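Local coordinates for nickel-dependent hydrogenase large subunit (PDB 3MYR), which is the nickel-iron-bearing large subunit of a membrane-bound hydrogenase, which catalyses the oxidation of molecular hydrogen with transfer of the electrons to an acceptor, at residues Gln99-His104 / Leu195-Asp200; Trp172-Tyr177 / Gln535-Lys540. All coordinates share one frame; numbering follows the deposited sequence.

Contact 1: Gln99-His104 / Leu195-Asp200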
loop_
_atom_site.group_PDB
_atom_site.type_symbol
_atom_site.label_atom_id
_atom_site.label_comp_id
_atom_site.label_asym_id
_atom_site.label_seq_id
_atom_site.Cartn_x
_atom_site.Cartn_y
_atom_site.Cartn_z
ATOM N N GLN B 99 -3.861 -10.468 -0.505
ATOM C CA GLN B 99 -3.244 -9.131 -0.290
ATOM C C GLN B 99 -2.341 -9.129 0.985
ATOM O O GLN B 99 -1.258 -8.514 1.020
ATOM C CB GLN B 99 -4.358 -8.060 -0.142
ATOM C CG GLN B 99 -3.818 -6.688 0.322
ATOM C CD GLN B 99 -2.774 -6.109 -0.677
ATOM O OE1 GLN B 99 -2.871 -6.349 -1.862
ATOM N NE2 GLN B 99 -1.778 -5.346 -0.174
ATOM N N TYR B 100 -2.852 -9.695 2.096
ATOM C CA TYR B 100 -2.058 -9.842 3.287
ATOM C C TYR B 100 -0.721 -10.509 3.001
ATOM O O TYR B 100 0.331 -10.064 3.485
ATOM C CB TYR B 100 -2.761 -10.774 4.305
ATOM C CG TYR B 100 -3.553 -10.012 5.309
ATOM C CD1 TYR B 100 -4.827 -9.491 4.982
ATOM C CD2 TYR B 100 -3.114 -9.911 6.609
ATOM C CE1 TYR B 100 -5.642 -8.866 5.945
ATOM C CE2 TYR B 100 -3.920 -9.290 7.573
ATOM C CZ TYR B 100 -5.188 -8.809 7.268
ATOM O OH TYR B 100 -5.975 -8.216 8.307
ATOM N N ILE B 101 -0.777 -11.640 2.318
ATOM C CA ILE B 101 0.443 -12.459 2.143
ATOM C C ILE B 101 1.451 -11.691 1.280
ATOM O O ILE B 101 2.595 -11.568 1.632
ATOM C CB ILE B 101 0.048 -13.768 1.549
ATOM C CG1 ILE B 101 -0.718 -14.511 2.691
ATOM C CG2 ILE B 101 1.286 -14.618 1.207
ATOM C CD1 ILE B 101 -1.690 -15.489 2.069
ATOM N N HIS B 102 0.988 -11.119 0.164
ATOM C CA HIS B 102 1.837 -10.337 -0.704
ATOM C C HIS B 102 2.457 -9.212 0.113
ATOM O O HIS B 102 3.633 -8.960 0.054
ATOM C CB HIS B 102 0.973 -9.745 -1.862
ATOM C CG HIS B 102 1.756 -8.906 -2.814
ATOM N ND1 HIS B 102 1.973 -7.553 -2.615
ATOM C CD2 HIS B 102 2.424 -9.236 -3.950
ATOM C CE1 HIS B 102 2.689 -7.086 -3.630
ATOM N NE2 HIS B 102 3.014 -8.095 -4.425
ATOM N N ASP B 103 1.618 -8.473 0.832
ATOM C CA ASP B 103 2.008 -7.235 1.484
ATOM C C ASP B 103 2.982 -7.522 2.693
ATOM O O ASP B 103 4.020 -6.899 2.806
ATOM C CB ASP B 103 0.693 -6.604 1.976
ATOM C CG ASP B 103 0.821 -5.172 2.382
ATOM O OD1 ASP B 103 1.942 -4.730 2.808
ATOM O OD2 ASP B 103 -0.233 -4.458 2.272
ATOM N N HIS B 104 2.701 -8.513 3.535
ATOM C CA HIS B 104 3.580 -8.841 4.662
ATOM C C HIS B 104 4.943 -9.327 4.222
ATOM O O HIS B 104 5.930 -8.984 4.867
ATOM C CB HIS B 104 2.941 -9.931 5.565
ATOM C CG HIS B 104 1.813 -9.406 6.415
ATOM N ND1 HIS B 104 1.558 -8.048 6.529
ATOM C CD2 HIS B 104 0.975 -10.024 7.286
ATOM C CE1 HIS B 104 0.583 -7.863 7.407
ATOM N NE2 HIS B 104 0.191 -9.045 7.855
ATOM N N LEU B 195 11.214 -10.786 -4.459
ATOM C CA LEU B 195 10.736 -9.936 -5.537
ATOM C C LEU B 195 10.161 -10.785 -6.679
ATOM O O LEU B 195 9.187 -10.374 -7.283
ATOM C CB LEU B 195 11.841 -9.034 -6.145
ATOM C CG LEU B 195 12.388 -7.971 -5.251
ATOM C CD1 LEU B 195 13.756 -7.500 -5.853
ATOM C CD2 LEU B 195 11.313 -6.854 -5.211
ATOM N N ALA B 196 10.804 -11.908 -7.050
ATOM C CA ALA B 196 10.257 -12.758 -8.134
ATOM C C ALA B 196 8.917 -13.397 -7.664
ATOM O O ALA B 196 7.956 -13.503 -8.415
ATOM C CB ALA B 196 11.244 -13.852 -8.517
ATOM N N TRP B 197 8.882 -13.847 -6.419
ATOM C CA TRP B 197 7.676 -14.493 -5.919
ATOM C C TRP B 197 6.485 -13.496 -5.863
ATOM O O TRP B 197 5.333 -13.818 -6.249
ATOM C CB TRP B 197 7.966 -15.056 -4.485
ATOM C CG TRP B 197 6.713 -15.479 -3.785
ATOM C CD1 TRP B 197 6.085 -16.721 -3.846
ATOM C CD2 TRP B 197 5.908 -14.649 -2.921
ATOM N NE1 TRP B 197 4.953 -16.681 -3.037
ATOM C CE2 TRP B 197 4.861 -15.445 -2.433
ATOM C CE3 TRP B 197 6.037 -13.327 -2.447
ATOM C CZ2 TRP B 197 3.859 -14.923 -1.594
ATOM C CZ3 TRP B 197 5.014 -12.792 -1.676
ATOM C CH2 TRP B 197 3.963 -13.617 -1.208
ATOM N N GLN B 198 6.768 -12.257 -5.456
ATOM C CA GLN B 198 5.644 -11.309 -5.264
ATOM C C GLN B 198 4.935 -10.975 -6.570
ATOM O O GLN B 198 3.728 -10.838 -6.596
ATOM C CB GLN B 198 6.049 -10.061 -4.481
ATOM C CG GLN B 198 7.088 -9.132 -5.110
ATOM C CD GLN B 198 6.556 -8.266 -6.229
ATOM O OE1 GLN B 198 5.352 -7.894 -6.289
ATOM N NE2 GLN B 198 7.445 -7.954 -7.144
ATOM N N ARG B 199 5.681 -10.892 -7.671
ATOM C CA ARG B 199 5.102 -10.443 -8.927
ATOM C C ARG B 199 4.348 -11.602 -9.561
ATOM O O ARG B 199 3.339 -11.398 -10.252
ATOM C CB ARG B 199 6.147 -9.876 -9.913
ATOM C CG ARG B 199 7.242 -10.887 -10.415
ATOM C CD ARG B 199 8.211 -10.120 -11.409
ATOM N NE ARG B 199 8.810 -8.949 -10.739
ATOM C CZ ARG B 199 10.043 -8.947 -10.205
ATOM N NH1 ARG B 199 10.501 -7.855 -9.590
ATOM N NH2 ARG B 199 10.864 -9.991 -10.414
ATOM N N ASP B 200 4.743 -12.801 -9.224
ATOM C CA ASP B 200 3.875 -13.922 -9.543
ATOM C C ASP B 200 2.583 -14.008 -8.743
ATOM O O ASP B 200 1.487 -14.189 -9.299
ATOM C CB ASP B 200 4.646 -15.207 -9.385
ATOM C CG ASP B 200 4.891 -15.835 -10.723
ATOM O OD1 ASP B 200 5.616 -15.137 -11.557
ATOM O OD2 ASP B 200 4.124 -16.859 -10.992
#
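H102 and Q198 join two helices in a buried contact through one side-chain hydrogen bond, NE2 of H102 giving its proton to OE1 of Q198 at 3.0 Å. The bond is fairly straight, 156° at the hydrogen, and it arrives in the carbonyl plane on a lone pair of OE1, while the oxygen sits at the ring edge, somewhat tilted from the imidazole plane. Ring and amide are strongly turned against each other, their planes 72° apart. With CG anti to the backbone N (chi1 179°), the ring of H102 leaves its helix across the gap, and CD2 also comes to 3.4 Å from the backbone O of Q198. Histidine suits this place because its rigid ring holds an N-H at the far edge, well beyond CB, pointed at the amide oxygen. Q198 curls back: CG lies between its own N and carbonyl carbon and the chain bends again further out, which brings NE2 to L195 O in a weak bond. NE2 has a stronger partner in the backbone O of T22 of the small subunit HydA, and R23 of that chain gives OE1 a weak second bond; the amide thereby ties the helix pair to the neighbouring chain.

The helices 86-112 and 181-201 belong to the helical body of the large subunit and run nearly antiparallel here, with axes 10.1 Å apart. Beside the polar pair lies an apolar one, where W197 bridges the wide spacing. The six-membered end of its indole meets the CG2 methyl of I101 at the ring edge, CH2 being 3.7 Å from CG2 of I101, and passes 3.9 Å from CA of H102. W197 also stacks on F252 and gives its NE1 proton to S248 O, both on helix 236-265.

Contact 2: Trp172-Tyr177 / Gln535-Lys540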
loop_
_atom_site.group_PDB
_atom_site.type_symbol
_atom_site.label_atom_id
_atom_site.label_comp_id
_atom_site.label_asym_id
_atom_site.label_seq_id
_atom_site.Cartn_x
_atom_site.Cartn_y
_atom_site.Cartn_z
ATOM N N TRP B 172 25.725 0.391 7.060
ATOM C CA TRP B 172 26.469 -0.873 7.117
ATOM C C TRP B 172 27.597 -0.794 8.189
ATOM O O TRP B 172 28.329 0.206 8.278
ATOM C CB TRP B 172 27.071 -1.180 5.733
ATOM C CG TRP B 172 26.084 -0.867 4.619
ATOM C CD1 TRP B 172 26.288 0.001 3.567
ATOM C CD2 TRP B 172 24.740 -1.364 4.476
ATOM N NE1 TRP B 172 25.157 0.068 2.798
ATOM C CE2 TRP B 172 24.184 -0.731 3.331
ATOM C CE3 TRP B 172 23.939 -2.244 5.224
ATOM C CZ2 TRP B 172 22.862 -0.983 2.877
ATOM C CZ3 TRP B 172 22.600 -2.475 4.811
ATOM C CH2 TRP B 172 22.086 -1.865 3.629
ATOM N N GLY B 173 27.772 -1.859 8.965
ATOM C CA GLY B 173 28.885 -1.889 9.967
ATOM C C GLY B 173 28.466 -1.222 11.282
ATOM O O GLY B 173 29.222 -1.249 12.267
ATOM N N HIS B 174 27.245 -0.682 11.349
ATOM C CA HIS B 174 26.740 -0.131 12.631
ATOM C C HIS B 174 26.693 -1.299 13.662
ATOM O O HIS B 174 26.387 -2.466 13.278
ATOM C CB HIS B 174 25.322 0.419 12.413
ATOM C CG HIS B 174 24.783 1.211 13.574
ATOM N ND1 HIS B 174 24.319 0.620 14.733
ATOM C CD2 HIS B 174 24.509 2.537 13.695
ATOM C CE1 HIS B 174 23.880 1.551 15.558
ATOM N NE2 HIS B 174 23.926 2.713 14.927
ATOM N N PRO B 175 27.014 -1.003 14.957
ATOM C CA PRO B 175 27.099 -2.063 15.976
ATOM C C PRO B 175 25.728 -2.702 16.254
ATOM O O PRO B 175 25.683 -3.832 16.742
ATOM C CB PRO B 175 27.645 -1.319 17.230
ATOM C CG PRO B 175 27.320 0.171 16.953
ATOM C CD PRO B 175 27.575 0.276 15.456
ATOM N N ALA B 176 24.631 -2.039 15.856
ATOM C CA ALA B 176 23.293 -2.638 16.002
ATOM C C ALA B 176 23.121 -3.874 15.094
ATOM O O ALA B 176 22.224 -4.718 15.287
ATOM C CB ALA B 176 22.183 -1.576 15.716
ATOM N N TYR B 177 23.959 -3.973 14.063
ATOM C CA TYR B 177 23.882 -5.181 13.175
ATOM C C TYR B 177 24.599 -6.365 13.802
ATOM O O TYR B 177 25.760 -6.243 14.162
ATOM C CB TYR B 177 24.475 -4.902 11.787
ATOM C CG TYR B 177 23.642 -4.014 10.889
ATOM C CD1 TYR B 177 24.148 -2.794 10.443
ATOM C CD2 TYR B 177 22.393 -4.466 10.378
ATOM C CE1 TYR B 177 23.417 -1.997 9.533
ATOM C CE2 TYR B 177 21.662 -3.727 9.465
ATOM C CZ TYR B 177 22.187 -2.479 9.039
ATOM O OH TYR B 177 21.425 -1.726 8.185
ATOM N N GLN B 535 17.548 3.777 22.961
ATOM C CA GLN B 535 18.826 4.526 23.006
ATOM C C GLN B 535 19.367 4.557 21.574
ATOM O O GLN B 535 19.130 3.609 20.792
ATOM C CB GLN B 535 19.818 3.852 23.970
ATOM C CG GLN B 535 19.420 3.980 25.481
ATOM C CD GLN B 535 18.239 3.021 25.943
ATOM O OE1 GLN B 535 17.466 3.347 26.883
ATOM N NE2 GLN B 535 18.111 1.851 25.288
ATOM N N LEU B 536 19.919 5.695 21.150
ATOM C CA LEU B 536 20.571 5.774 19.827
ATOM C C LEU B 536 22.094 5.750 20.003
ATOM O O LEU B 536 22.642 6.608 20.718
ATOM C CB LEU B 536 20.194 7.087 19.144
ATOM C CG LEU B 536 18.928 7.129 18.274
ATOM C CD1 LEU B 536 17.877 6.269 18.919
ATOM C CD2 LEU B 536 18.450 8.584 18.126
ATOM N N VAL B 537 22.792 4.811 19.371
ATOM C CA VAL B 537 24.229 4.959 19.359
ATOM C C VAL B 537 24.755 6.186 18.592
ATOM O O VAL B 537 25.744 6.813 19.023
ATOM C CB VAL B 537 25.093 3.670 19.166
ATOM C CG1 VAL B 537 24.347 2.359 19.241
ATOM C CG2 VAL B 537 26.119 3.794 18.047
ATOM N N ASP B 538 24.050 6.567 17.532
ATOM C CA ASP B 538 24.518 7.629 16.651
ATOM C C ASP B 538 23.340 8.310 15.927
ATOM O O ASP B 538 22.679 7.706 15.076
ATOM C CB ASP B 538 25.505 7.028 15.666
ATOM C CG ASP B 538 26.026 8.028 14.619
ATOM O OD1 ASP B 538 26.826 7.588 13.751
ATOM O OD2 ASP B 538 25.588 9.200 14.596
ATOM N N VAL B 539 23.096 9.579 16.251
ATOM C CA VAL B 539 21.962 10.299 15.716
ATOM C C VAL B 539 21.980 10.495 14.216
ATOM O O VAL B 539 20.928 10.747 13.614
ATOM C CB VAL B 539 21.663 11.638 16.461
ATOM C CG1 VAL B 539 21.354 11.335 17.966
ATOM C CG2 VAL B 539 22.824 12.708 16.288
ATOM N N LYS B 540 23.134 10.297 13.600
ATOM C CA LYS B 540 23.241 10.387 12.137
ATOM C C LYS B 540 22.954 9.104 11.396
ATOM O O LYS B 540 22.963 9.094 10.173
ATOM C CB LYS B 540 24.655 10.841 11.768
ATOM C CG LYS B 540 24.979 12.215 12.386
ATOM C CD LYS B 540 25.985 13.020 11.554
ATOM C CE LYS B 540 26.251 14.381 12.263
ATOM N NZ LYS B 540 27.224 15.290 11.530
HETATM O O HOH W 1 22.386 4.874 16.055
#
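V537 meets H174 and P175 with its two methyl groups. CG1 lies 3.8 Å from CE1 of the H174 imidazole, approaching obliquely, and CG2 meets CG of P175 at 4.0 Å, the two reaching toward each other. Valine suits the place because two methyls on one carbon let CG1 touch the imidazole while CG2 wedges between imidazole and proline. In H174, CG anti to the backbone N (chi1 -170°) swings the ring out toward V537 and a water, and both ring nitrogens are engaged in the ring plane: ND1 accepts from A176 N at 2.9 Å, NE2 and the water are hydrogen-bonded, and the same water accepts from D538 N at 2.8 Å. That water is thus a polar bridge beside the apolar touch. A leucine in place of H174 would probably leave A176 N and the bridging water without their ring partners and weaken the link to the second loop. P175 fits the second position of the type I turn H174-Y177, since its ring fixes the phi the turn needs. Both segments are peripheral loops: 172-177 precedes helix 181-201, while 535-540 leads into helix 543-551, whose I543 and E544 pack on H174, and L536 is hydrogen-bonded to A26 beside strand 27-35.

Overall arrangement
Along the chain the segments alternate: 99-104, 172-177, 195-200, then 535-540, so the two contacts interlock in sequence. In space they are separate, with centres 30 Å apart and nearest atoms about 14 Å apart. The centre of contact 1 lies about 13 Å from the chain centre, that of contact 2 about 27 Å, away from the metal sites. Helix 181-201 connects them, following loop 172-177 and carrying 195-200. Contact 1 packs two helices of the first half of the chain; contact 2 ties an early loop to one near the C-terminus. Both have residues against the small subunit, contact 1 with hydrogen bonds and a salt bridge, contact 2 by packing of W172 and K540.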